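Local coordinates for bromo domain-containing protein (Trypanosoma cruzi, PDB 6NEY) that probably recognises acetylated lysine on histones or other proteins through the N-terminal bromodomain held in this fragment, at residues Ala57-Lys62 with Thr75-Asp80; Glu28-Met33 with Asn86-Phe91; Val16-Ser21 with Glu111-Tyr116. All coordinates share one frame; numbering follows the deposited sequence.

Interaction 1: residues Ala57-Lys62 with Thr75-Asp80; sequences ATAAEK and TALRED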
ATOM      1  N   ALA A  57       4.075  -2.476   6.405  1.00 26.96           N
ATOM      2  CA  ALA A  57       4.033  -3.627   7.341  1.00 27.97           C
ATOM      3  C   ALA A  57       2.572  -3.997   7.614  1.00 26.33           C
ATOM      4  O   ALA A  57       2.241  -5.193   7.549  1.00 26.49           O
ATOM      5  CB  ALA A  57       4.807  -3.322   8.607  1.00 28.67           C
ATOM      6  N   THR A  58       1.722  -3.013   7.907  1.00 26.02           N
ATOM      7  CA  THR A  58       0.268  -3.183   8.164  1.00 27.59           C
ATOM      8  C   THR A  58      -0.454  -3.710   6.916  1.00 25.68           C
ATOM      9  O   THR A  58      -1.308  -4.602   7.058  1.00 26.25           O
ATOM     10  CB  THR A  58      -0.307  -1.866   8.682  1.00 30.17           C
ATOM     11  OG1 THR A  58       0.394  -1.662   9.912  1.00 33.55           O
ATOM     12  CG2 THR A  58      -1.808  -1.898   8.862  1.00 34.67           C
ATOM     13  N   ALA A  59      -0.148  -3.162   5.740  1.00 22.58           N
ATOM     14  CA  ALA A  59      -0.704  -3.616   4.452  1.00 22.82           C
ATOM     15  C   ALA A  59      -0.294  -5.073   4.229  1.00 22.05           C
ATOM     16  O   ALA A  59      -1.154  -5.840   3.762  1.00 23.54           O
ATOM     17  CB  ALA A  59      -0.242  -2.716   3.316  1.00 22.14           C
ATOM     18  N   ALA A  60       0.950  -5.442   4.530  1.00 21.74           N
ATOM     19  CA  ALA A  60       1.463  -6.809   4.271  1.00 23.86           C
ATOM     20  C   ALA A  60       0.758  -7.796   5.214  1.00 25.28           C
ATOM     21  O   ALA A  60       0.444  -8.906   4.783  1.00 23.19           O
ATOM     22  CB  ALA A  60       2.957  -6.876   4.405  1.00 24.18           C
ATOM     23  N   GLU A  61       0.495  -7.391   6.459  1.00 25.37           N
ATOM     24  CA  GLU A  61      -0.288  -8.236   7.404  1.00 27.18           C
ATOM     25  C   GLU A  61      -1.744  -8.348   6.915  1.00 26.40           C
ATOM     26  O   GLU A  61      -2.266  -9.459   6.943  1.00 26.67           O
ATOM     27  CB  GLU A  61      -0.137  -7.711   8.836  1.00 27.65           C
ATOM     28  CG  GLU A  61      -0.144  -8.828   9.854  1.00 32.82           C
ATOM     29  N   LYS A  62      -2.360  -7.273   6.419  1.00 26.05           N
ATOM     30  CA  LYS A  62      -3.742  -7.313   5.869  1.00 26.96           C
ATOM     31  C   LYS A  62      -3.801  -8.259   4.670  1.00 27.06           C
ATOM     32  O   LYS A  62      -4.768  -9.009   4.584  1.00 29.68           O
ATOM     33  CB  LYS A  62      -4.233  -5.920   5.486  1.00 29.41           C
ATOM     34  CG  LYS A  62      -4.552  -5.041   6.684  1.00 31.97           C
ATOM     35  CD  LYS A  62      -5.038  -3.669   6.328  1.00 30.93           C
ATOM     36  CE  LYS A  62      -6.295  -3.674   5.487  1.00 32.62           C
ATOM     37  NZ  LYS A  62      -6.937  -2.336   5.460  1.00 32.85           N
ATOM     38  N   THR A  75      -9.108  -2.430  -4.675  1.00 28.62           N
ATOM     39  CA  THR A  75      -9.520  -1.076  -4.224  1.00 30.07           C
ATOM     40  C   THR A  75      -9.021  -0.815  -2.798  1.00 26.81           C
ATOM     41  O   THR A  75      -8.519   0.305  -2.544  1.00 26.26           O
ATOM     42  CB  THR A  75     -11.043  -0.903  -4.314  1.00 32.51           C
ATOM     43  OG1 THR A  75     -11.404  -1.210  -5.662  1.00 34.40           O
ATOM     44  CG2 THR A  75     -11.487   0.491  -3.931  1.00 33.21           C
ATOM     45  N   ALA A  76      -9.204  -1.775  -1.889  1.00 28.31           N
ATOM     46  CA  ALA A  76      -8.882  -1.639  -0.448  1.00 29.34           C
ATOM     47  C   ALA A  76      -7.378  -1.389  -0.273  1.00 27.21           C
ATOM     48  O   ALA A  76      -6.980  -0.527   0.552  1.00 24.31           O
ATOM     49  CB  ALA A  76      -9.317  -2.879   0.290  1.00 31.20           C
ATOM     50  N   LEU A  77      -6.562  -2.102  -1.052  1.00 24.75           N
ATOM     51  CA  LEU A  77      -5.084  -1.929  -1.032  1.00 24.50           C
ATOM     52  C   LEU A  77      -4.740  -0.557  -1.609  1.00 22.80           C
ATOM     53  O   LEU A  77      -3.907   0.137  -1.004  1.00 22.34           O
ATOM     54  CB  LEU A  77      -4.389  -3.040  -1.830  1.00 23.95           C
ATOM     55  CG  LEU A  77      -2.881  -2.847  -2.021  1.00 24.38           C
ATOM     56  CD1 LEU A  77      -2.160  -2.675  -0.697  1.00 26.84           C
ATOM     57  CD2 LEU A  77      -2.276  -3.999  -2.804  1.00 26.65           C
ATOM     58  N   ARG A  78      -5.339  -0.176  -2.741  1.00 24.39           N
ATOM     59  CA  ARG A  78      -5.113   1.166  -3.363  1.00 23.44           C
ATOM     60  C   ARG A  78      -5.480   2.283  -2.364  1.00 24.71           C
ATOM     61  O   ARG A  78      -4.731   3.279  -2.303  1.00 24.58           O
ATOM     62  CB  ARG A  78      -5.889   1.336  -4.674  1.00 24.01           C
ATOM     63  CG  ARG A  78      -5.454   0.420  -5.812  1.00 23.69           C
ATOM     64  CD  ARG A  78      -6.379   0.654  -6.999  1.00 26.65           C
ATOM     65  NE  ARG A  78      -6.263  -0.290  -8.110  1.00 26.51           N
ATOM     66  CZ  ARG A  78      -5.369  -0.247  -9.093  1.00 28.33           C
ATOM     67  NH1 ARG A  78      -4.411   0.669  -9.121  1.00 30.37           N
ATOM     68  NH2 ARG A  78      -5.407  -1.170 -10.033  1.00 24.82           N
ATOM     69  N   GLU A  79      -6.595   2.150  -1.636  1.00 24.89           N
ATOM     70  CA  GLU A  79      -7.032   3.088  -0.552  1.00 24.71           C
ATOM     71  C   GLU A  79      -5.999   3.143   0.586  1.00 23.69           C
ATOM     72  O   GLU A  79      -5.708   4.252   1.083  1.00 23.77           O
ATOM     73  CB  GLU A  79      -8.386   2.674   0.026  1.00 26.60           C
ATOM     74  N   ASP A  80      -5.438   2.005   0.989  1.00 25.16           N
ATOM     75  CA  ASP A  80      -4.410   1.971   2.059  1.00 24.02           C
ATOM     76  C   ASP A  80      -3.140   2.681   1.562  1.00 23.24           C
ATOM     77  O   ASP A  80      -2.564   3.441   2.354  1.00 21.51           O
ATOM     78  CB  ASP A  80      -4.157   0.555   2.571  1.00 24.80           C
ATOM     79  CG  ASP A  80      -5.188   0.032   3.543  1.00 28.49           C
ATOM     80  OD1 ASP A  80      -6.030   0.841   4.019  1.00 28.40           O
ATOM     81  OD2 ASP A  80      -5.152  -1.188   3.814  1.00 29.21           O
TER

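Interaction 2: residues Glu28-Met33 with Asn86-Phe91; sequences EGLFSM and NNCYRF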
ATOM      1  N   GLU A  28      13.741   5.206   1.410  1.00 20.05           N
ATOM      2  CA  GLU A  28      14.388   5.483   2.726  1.00 22.03           C
ATOM      3  C   GLU A  28      13.398   5.232   3.869  1.00 21.32           C
ATOM      4  O   GLU A  28      13.410   5.995   4.870  1.00 22.64           O
ATOM      5  CB  GLU A  28      15.055   6.862   2.811  1.00 23.99           C
ATOM      6  CG  GLU A  28      14.146   8.055   2.641  1.00 23.87           C
ATOM      7  CD  GLU A  28      14.872   9.387   2.784  1.00 28.94           C
ATOM      8  OE1 GLU A  28      15.549   9.783   1.828  1.00 24.18           O
ATOM      9  OE2 GLU A  28      14.773  10.021   3.872  1.00 28.86           O
ATOM     10  N   GLY A  29      12.622   4.159   3.746  1.00 20.11           N
ATOM     11  CA  GLY A  29      11.790   3.609   4.822  1.00 22.26           C
ATOM     12  C   GLY A  29      10.574   4.474   5.105  1.00 21.20           C
ATOM     13  O   GLY A  29       9.930   4.240   6.117  1.00 20.07           O
ATOM     14  N   LEU A  30      10.271   5.444   4.244  1.00 20.93           N
ATOM     15  CA  LEU A  30       9.198   6.434   4.506  1.00 22.53           C
ATOM     16  C   LEU A  30       7.879   5.696   4.764  1.00 20.84           C
ATOM     17  O   LEU A  30       7.170   6.080   5.686  1.00 21.21           O
ATOM     18  CB  LEU A  30       9.117   7.376   3.304  1.00 23.12           C
ATOM     19  CG  LEU A  30       8.136   8.539   3.376  1.00 26.59           C
ATOM     20  CD1 LEU A  30       8.284   9.343   4.667  1.00 28.41           C
ATOM     21  CD2 LEU A  30       8.370   9.449   2.167  1.00 25.16           C
ATOM     22  N   PHE A  31       7.586   4.637   4.008  1.00 19.71           N
ATOM     23  CA  PHE A  31       6.293   3.917   4.090  1.00 20.61           C
ATOM     24  C   PHE A  31       6.459   2.572   4.794  1.00 21.01           C
ATOM     25  O   PHE A  31       5.448   1.877   4.958  1.00 23.95           O
ATOM     26  CB  PHE A  31       5.678   3.838   2.686  1.00 20.43           C
ATOM     27  CG  PHE A  31       5.461   5.217   2.126  1.00 21.18           C
ATOM     28  CD1 PHE A  31       4.508   6.047   2.697  1.00 20.86           C
ATOM     29  CD2 PHE A  31       6.264   5.715   1.110  1.00 20.55           C
ATOM     30  CE1 PHE A  31       4.311   7.335   2.218  1.00 21.50           C
ATOM     31  CE2 PHE A  31       6.087   7.016   0.660  1.00 20.51           C
ATOM     32  CZ  PHE A  31       5.115   7.815   1.208  1.00 20.23           C
ATOM     33  N   SER A  32       7.671   2.161   5.158  1.00 21.56           N
ATOM     34  CA  SER A  32       7.851   0.801   5.727  1.00 26.00           C
ATOM     35  C   SER A  32       8.168   0.913   7.216  1.00 31.22           C
ATOM     36  O   SER A  32       7.932  -0.071   7.919  1.00 30.73           O
ATOM     37  CB  SER A  32       8.875   0.015   4.991  1.00 26.69           C
ATOM     38  OG  SER A  32      10.031   0.801   4.714  1.00 26.25           O
ATOM     39  N   MET A  33       8.662   2.075   7.659  1.00 34.19           N
ATOM     40  CA  MET A  33       8.965   2.329   9.090  1.00 36.85           C
ATOM     41  C   MET A  33       7.650   2.326   9.872  1.00 36.66           C
ATOM     42  O   MET A  33       6.588   2.694   9.306  1.00 36.19           O
ATOM     43  CB  MET A  33       9.734   3.642   9.312  1.00 38.54           C
ATOM     44  CG  MET A  33       8.891   4.906   9.357  1.00 39.69           C
ATOM     45  SD  MET A  33       9.893   6.367   9.868  1.00 44.08           S
ATOM     46  CE  MET A  33      10.437   6.995   8.279  1.00 42.60           C
ATOM     47  N   ASN A  86      -1.080  10.252   1.708  1.00 23.42           N
ATOM     48  CA  ASN A  86      -1.768  11.502   2.138  1.00 26.26           C
ATOM     49  C   ASN A  86      -1.334  11.853   3.568  1.00 28.20           C
ATOM     50  O   ASN A  86      -1.137  13.043   3.848  1.00 31.47           O
ATOM     51  CB  ASN A  86      -3.279  11.401   1.946  1.00 25.79           C
ATOM     52  CG  ASN A  86      -3.662  11.388   0.485  1.00 31.29           C
ATOM     53  N   ASN A  87      -1.142  10.861   4.429  1.00 29.69           N
ATOM     54  CA  ASN A  87      -0.606  11.060   5.805  1.00 30.64           C
ATOM     55  C   ASN A  87       0.805  11.657   5.768  1.00 30.54           C
ATOM     56  O   ASN A  87       1.115  12.522   6.606  1.00 31.93           O
ATOM     57  CB  ASN A  87      -0.626   9.759   6.597  1.00 31.48           C
ATOM     58  CG  ASN A  87      -2.029   9.405   7.050  1.00 30.43           C
ATOM     59  OD1 ASN A  87      -2.971  10.174   6.847  1.00 31.87           O
ATOM     60  ND2 ASN A  87      -2.169   8.235   7.649  1.00 31.45           N
ATOM     61  N   CYS A  88       1.641  11.218   4.831  1.00 28.62           N
ATOM     62  CA  CYS A  88       2.985  11.789   4.621  1.00 26.78           C
ATOM     63  C   CYS A  88       2.855  13.280   4.268  1.00 25.45           C
ATOM     64  O   CYS A  88       3.569  14.096   4.869  1.00 26.38           O
ATOM     65  CB  CYS A  88       3.734  10.984   3.574  1.00 26.73           C
ATOM     66  SG  CYS A  88       5.398  11.604   3.290  1.00 29.00           S
ATOM     67  N   TYR A  89       1.962  13.634   3.355  1.00 25.08           N
ATOM     68  CA  TYR A  89       1.761  15.029   2.887  1.00 24.84           C
ATOM     69  C   TYR A  89       1.193  15.880   4.022  1.00 28.93           C
ATOM     70  O   TYR A  89       1.679  17.006   4.233  1.00 31.06           O
ATOM     71  CB  TYR A  89       0.803  15.112   1.703  1.00 25.69           C
ATOM     72  CG  TYR A  89       1.307  14.505   0.417  1.00 22.46           C
ATOM     73  CD1 TYR A  89       2.633  14.609   0.023  1.00 22.42           C
ATOM     74  CD2 TYR A  89       0.416  13.889  -0.441  1.00 22.22           C
ATOM     75  CE1 TYR A  89       3.071  14.058  -1.174  1.00 22.26           C
ATOM     76  CE2 TYR A  89       0.836  13.335  -1.634  1.00 21.50           C
ATOM     77  CZ  TYR A  89       2.162  13.409  -1.998  1.00 21.28           C
ATOM     78  OH  TYR A  89       2.544  12.852  -3.180  1.00 23.73           O
ATOM     79  N   ARG A  90       0.215  15.346   4.743  1.00 30.72           N
ATOM     80  CA  ARG A  90      -0.500  16.116   5.795  1.00 35.53           C
ATOM     81  C   ARG A  90       0.469  16.368   6.961  1.00 35.67           C
ATOM     82  O   ARG A  90       0.428  17.486   7.518  1.00 36.24           O
ATOM     83  CB  ARG A  90      -1.794  15.393   6.186  1.00 35.70           C
ATOM     84  CG  ARG A  90      -2.963  15.709   5.260  1.00 41.16           C
ATOM     85  N   PHE A  91       1.351  15.412   7.269  1.00 35.94           N
ATOM     86  CA  PHE A  91       2.258  15.488   8.443  1.00 35.67           C
ATOM     87  C   PHE A  91       3.581  16.184   8.094  1.00 35.97           C
ATOM     88  O   PHE A  91       3.996  17.033   8.900  1.00 32.93           O
ATOM     89  CB  PHE A  91       2.480  14.118   9.083  1.00 36.51           C
ATOM     90  CG  PHE A  91       3.025  14.242  10.485  1.00 39.13           C
ATOM     91  CD1 PHE A  91       2.206  14.663  11.523  1.00 37.95           C
ATOM     92  CD2 PHE A  91       4.370  14.039  10.748  1.00 36.14           C
ATOM     93  CE1 PHE A  91       2.708  14.801  12.809  1.00 37.77           C
ATOM     94  CE2 PHE A  91       4.871  14.180  12.034  1.00 39.86           C
ATOM     95  CZ  PHE A  91       4.038  14.559  13.062  1.00 36.91           C
TER

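Interaction 3: residues Val16-Ser21 with Glu111-Tyr116; sequences VALVRS and EQIDAY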
ATOM      1  N   VAL A  16       0.925 -10.583  -0.568  1.00 20.34           N
ATOM      2  CA  VAL A  16       2.043 -10.272   0.369  1.00 21.74           C
ATOM      3  C   VAL A  16       3.276  -9.888  -0.453  1.00 20.43           C
ATOM      4  O   VAL A  16       3.892  -8.863  -0.161  1.00 21.07           O
ATOM      5  CB  VAL A  16       2.323 -11.446   1.324  1.00 22.07           C
ATOM      6  CG1 VAL A  16       3.592 -11.217   2.109  1.00 23.94           C
ATOM      7  CG2 VAL A  16       1.142 -11.663   2.255  1.00 23.20           C
ATOM      8  N   ALA A  17       3.615 -10.679  -1.468  1.00 19.57           N
ATOM      9  CA  ALA A  17       4.771 -10.424  -2.355  1.00 19.93           C
ATOM     10  C   ALA A  17       4.611  -9.048  -3.010  1.00 19.10           C
ATOM     11  O   ALA A  17       5.626  -8.318  -3.086  1.00 19.22           O
ATOM     12  CB  ALA A  17       4.910 -11.532  -3.375  1.00 20.96           C
ATOM     13  N   LEU A  18       3.409  -8.738  -3.508  1.00 17.99           N
ATOM     14  CA  LEU A  18       3.105  -7.431  -4.157  1.00 19.82           C
ATOM     15  C   LEU A  18       3.355  -6.289  -3.163  1.00 20.48           C
ATOM     16  O   LEU A  18       4.030  -5.316  -3.506  1.00 18.74           O
ATOM     17  CB  LEU A  18       1.644  -7.430  -4.619  1.00 19.34           C
ATOM     18  CG  LEU A  18       1.161  -6.128  -5.253  1.00 20.68           C
ATOM     19  CD1 LEU A  18       1.997  -5.782  -6.472  1.00 22.63           C
ATOM     20  CD2 LEU A  18      -0.311  -6.252  -5.613  1.00 21.39           C
ATOM     21  N   VAL A  19       2.824  -6.406  -1.950  1.00 19.01           N
ATOM     22  CA  VAL A  19       2.988  -5.315  -0.944  1.00 20.81           C
ATOM     23  C   VAL A  19       4.483  -5.171  -0.622  1.00 21.59           C
ATOM     24  O   VAL A  19       4.975  -4.041  -0.567  1.00 20.85           O
ATOM     25  CB  VAL A  19       2.181  -5.593   0.330  1.00 21.09           C
ATOM     26  CG1 VAL A  19       2.591  -4.623   1.421  1.00 22.47           C
ATOM     27  CG2 VAL A  19       0.675  -5.578   0.072  1.00 21.99           C
ATOM     28  N   ARG A  20       5.198  -6.282  -0.433  1.00 22.43           N
ATOM     29  CA  ARG A  20       6.625  -6.232  -0.047  1.00 24.41           C
ATOM     30  C   ARG A  20       7.396  -5.530  -1.162  1.00 23.43           C
ATOM     31  O   ARG A  20       8.351  -4.759  -0.841  1.00 22.69           O
ATOM     32  CB  ARG A  20       7.144  -7.639   0.254  1.00 25.96           C
ATOM     33  CG  ARG A  20       6.517  -8.217   1.515  1.00 29.97           C
ATOM     34  CD  ARG A  20       7.187  -9.502   1.967  1.00 33.48           C
ATOM     35  NE  ARG A  20       8.559  -9.243   2.375  1.00 37.63           N
ATOM     36  CZ  ARG A  20       8.898  -8.465   3.405  1.00 38.24           C
ATOM     37  N   SER A  21       6.973  -5.747  -2.409  1.00 20.92           N
ATOM     38  CA  SER A  21       7.632  -5.182  -3.613  1.00 21.95           C
ATOM     39  C   SER A  21       7.507  -3.656  -3.583  1.00 21.16           C
ATOM     40  O   SER A  21       8.298  -3.014  -4.271  1.00 22.48           O
ATOM     41  CB  SER A  21       7.112  -5.776  -4.911  1.00 21.04           C
ATOM     42  OG  SER A  21       5.889  -5.182  -5.336  1.00 21.81           O
ATOM     43  N   GLU A 111       1.438   1.622 -10.693  1.00 20.45           N
ATOM     44  CA  GLU A 111       1.953   0.823 -11.837  1.00 20.86           C
ATOM     45  C   GLU A 111       2.035  -0.651 -11.438  1.00 21.00           C
ATOM     46  O   GLU A 111       1.622  -1.511 -12.244  1.00 21.20           O
ATOM     47  CB  GLU A 111       3.322   1.308 -12.285  1.00 23.64           C
ATOM     48  CG  GLU A 111       3.746   0.697 -13.609  1.00 26.98           C
ATOM     49  N   GLN A 112       2.562  -0.936 -10.245  1.00 19.98           N
ATOM     50  CA  GLN A 112       2.781  -2.338  -9.796  1.00 20.49           C
ATOM     51  C   GLN A 112       1.409  -2.980  -9.630  1.00 19.75           C
ATOM     52  O   GLN A 112       1.188  -4.132 -10.103  1.00 18.98           O
ATOM     53  CB  GLN A 112       3.598  -2.376  -8.499  1.00 21.47           C
ATOM     54  CG  GLN A 112       5.005  -1.833  -8.685  1.00 23.64           C
ATOM     55  CD  GLN A 112       5.716  -2.456  -9.866  1.00 27.59           C
ATOM     56  OE1 GLN A 112       6.021  -3.635  -9.862  1.00 32.55           O
ATOM     57  NE2 GLN A 112       5.961  -1.670 -10.904  1.00 31.58           N
ATOM     58  N   ILE A 113       0.486  -2.255  -9.019  1.00 20.41           N
ATOM     59  CA  ILE A 113      -0.858  -2.818  -8.728  1.00 21.26           C
ATOM     60  C   ILE A 113      -1.594  -3.029 -10.060  1.00 21.29           C
ATOM     61  O   ILE A 113      -2.176  -4.114 -10.246  1.00 22.11           O
ATOM     62  CB  ILE A 113      -1.640  -1.968  -7.719  1.00 20.54           C
ATOM     63  CG1 ILE A 113      -0.964  -1.980  -6.345  1.00 21.93           C
ATOM     64  CG2 ILE A 113      -3.083  -2.445  -7.611  1.00 22.32           C
ATOM     65  CD1 ILE A 113      -1.449  -0.882  -5.409  1.00 21.33           C
ATOM     66  N   ASP A 114      -1.572  -2.043 -10.957  1.00 21.41           N
ATOM     67  CA  ASP A 114      -2.205  -2.161 -12.302  1.00 22.75           C
ATOM     68  C   ASP A 114      -1.647  -3.392 -13.028  1.00 23.05           C
ATOM     69  O   ASP A 114      -2.455  -4.169 -13.610  1.00 22.44           O
ATOM     70  CB  ASP A 114      -1.952  -0.913 -13.155  1.00 23.44           C
ATOM     71  CG  ASP A 114      -2.717   0.331 -12.749  1.00 27.61           C
ATOM     72  OD1 ASP A 114      -3.557   0.238 -11.842  1.00 26.41           O
ATOM     73  OD2 ASP A 114      -2.446   1.407 -13.363  1.00 29.69           O
ATOM     74  N   ALA A 115      -0.328  -3.565 -13.020  1.00 21.87           N
ATOM     75  CA  ALA A 115       0.358  -4.630 -13.780  1.00 21.78           C
ATOM     76  C   ALA A 115      -0.099  -5.994 -13.229  1.00 21.36           C
ATOM     77  O   ALA A 115      -0.368  -6.920 -14.035  1.00 19.84           O
ATOM     78  CB  ALA A 115       1.853  -4.450 -13.710  1.00 23.03           C
ATOM     79  N   TYR A 116      -0.287  -6.094 -11.902  1.00 19.21           N
ATOM     80  CA  TYR A 116      -0.693  -7.356 -11.226  1.00 18.67           C
ATOM     81  C   TYR A 116      -2.148  -7.689 -11.606  1.00 18.62           C
ATOM     82  O   TYR A 116      -2.445  -8.822 -12.015  1.00 18.52           O
ATOM     83  CB  TYR A 116      -0.540  -7.260  -9.707  1.00 19.25           C
ATOM     84  CG  TYR A 116      -1.001  -8.511  -8.998  1.00 18.23           C
ATOM     85  CD1 TYR A 116      -0.217  -9.655  -9.001  1.00 20.46           C
ATOM     86  CD2 TYR A 116      -2.249  -8.583  -8.400  1.00 19.11           C
ATOM     87  CE1 TYR A 116      -0.653 -10.833  -8.407  1.00 19.57           C
ATOM     88  CE2 TYR A 116      -2.697  -9.743  -7.794  1.00 18.97           C
ATOM     89  CZ  TYR A 116      -1.907 -10.880  -7.805  1.00 18.14           C
ATOM     90  OH  TYR A 116      -2.372 -12.014  -7.198  1.00 19.79           O
TER

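Interaction 1: residues Ala57-Lys62 with Thr75-Asp80
K62 and D80 both turn their CG beside the backbone N, with chi1 at -72° in the lysine and -79° in the aspartate, which brings the two side chains toward each other from opposite directions between the helices. A bend at chi3 (59°) then brings the lysine's ammonium group round to the carboxylate. The salt bridge is one-sided: K62 NZ lies 2.7 Å from D80 OD2, on the lone pair facing the other oxygen, whereas D80 OD1 is 3.6 Å away from K62 NZ. K62 CE follows at 3.2 Å from D80 OD2, so the ammonium comes to the oxygen from the side and not end-on along its chain. Because Y68 OH also hydrogen-bonds to D80 OD2, this one oxygen has two partners, which should restrain the carboxylate's rotation and probably favours its ionised form. Deeper in the interface the contact becomes apolar and looser, A59 CB standing 4.4 Å from L77 CD1. The backbones are nearest between A59 CA and D80 CA, 7.1 Å apart, at a small side chain. Helix 56-64 is thereby joined to helix 75-92, while V19 of helix 12-21 touches both A59 and L77, and I113 of helix 97-124 packs against L77.

Interaction 2: residues Glu28-Met33 with Asn86-Phe91
The carbonyl oxygen of G29 is gripped by two backbone N-H groups, M33 N at 2.9 Å and, weakly, S32 N, and the tight turn so formed presents L30 and F31 to C88 on helix 75-92. The positive phi of G29 suits a glycine at this bend, and S32 OG hydrogen-bonds to D23 OD1 nearby. Across the interface there is no hydrogen bond; the contact is made by packing alone. In C88, chi1 of -179° carries the sulfur out to the flank of L30's forked end. Both methyls face it from one side, L30 CD2 lying 3.8 Å and L30 CD1 3.9 Å from C88 SG. F31 meets the same cysteine at the CB atom, with F31 CE1 3.9 Å from C88 CB. The sulfur also approaches the aromatic ring obliquely, C88 SG being 5.3 Å from the ring centroid of F31 and 58° off the ring normal. Within the loop, L30 CG rests over one face of F31, 3.7 Å above the plane and toward its rim, so leucine and ring form a joint surface for the buried cysteine. In bromodomain terms, 28-33 belongs to the long ZA loop, here laid against helix B, whose C-terminal end typically borders the acetyl-lysine pocket. F31 also stacks on the ring of F105 in helix 97-124 and shares backbone hydrogen bonding with L56. N87, one residue before the cysteine, fastens another part of the loop through its ND2, which hydrogen-bonds to K52 O.

Interaction 3: residues Val16-Ser21 with Glu111-Tyr116
The ring of Y116 receives one methyl of L18 obliquely near its root, L18 CD2 lying 4.1 Å from Y116 CG and equally far from Y116 CD2, while the ring of Y10 meets it with the two planes inclined to each other. Its polar end is occupied as well, since Y116 OH is hydrogen-bonded to E14 OE1, a residue of the same helix as L18. Helix 12-21 thus packs on the root of the tyrosine and hydrogen-bonds its hydroxyl. L18 carries most of the contact. With CG anti to the backbone N (chi1 177°), its fork reaches across to helix 97-124 and divides its work between two methyls. L18 CD2, besides touching the tyrosine, lies 4.4 Å from I113 CG1. L18 CD1 instead turns to the backbone of the preceding residue, 4.1 Å from Q112 O, and also lies near the base of that side chain, L18 CD1 and Q112 CB being 4.3 Å apart. The leucine thus fits among three residues that span one turn of the opposing helix. Its own carbonyl is engaged locally: S21 OG donates to L18 O over 2.6 Å at a C=O...donor angle of 129°. L77 of helix 75-92 touches both L18 and I113, closing the inner side of the contact. The two short helical segments run nearly antiparallel, at 155°, with their axes 10.5 Å apart. Such packing of the first helix against the last is what the bromodomain's left-handed four-helix bundle calls for, here joining helices Z and C.

Overall arrangement
From the N terminus, helix 12-21 supplies the first half of interaction 3, and the loop after it the first half of interaction 2. Interaction 1 closes first, around the short connection between helices 56-64 and 75-92. Further along helix 75-92, interaction 2 closes a wider loop around it, and helix 97-124 closes the widest with interaction 3. The three spans nest one within another and none cross. Interactions 1 and 3 touch, notably by the R78-D114 salt bridge and where A60 meets V19, bringing all four bundle helices together. Interaction 2, separate from both and about 14 Å from interaction 1 between centres, secures the long ZA loop farther along helix 75-92.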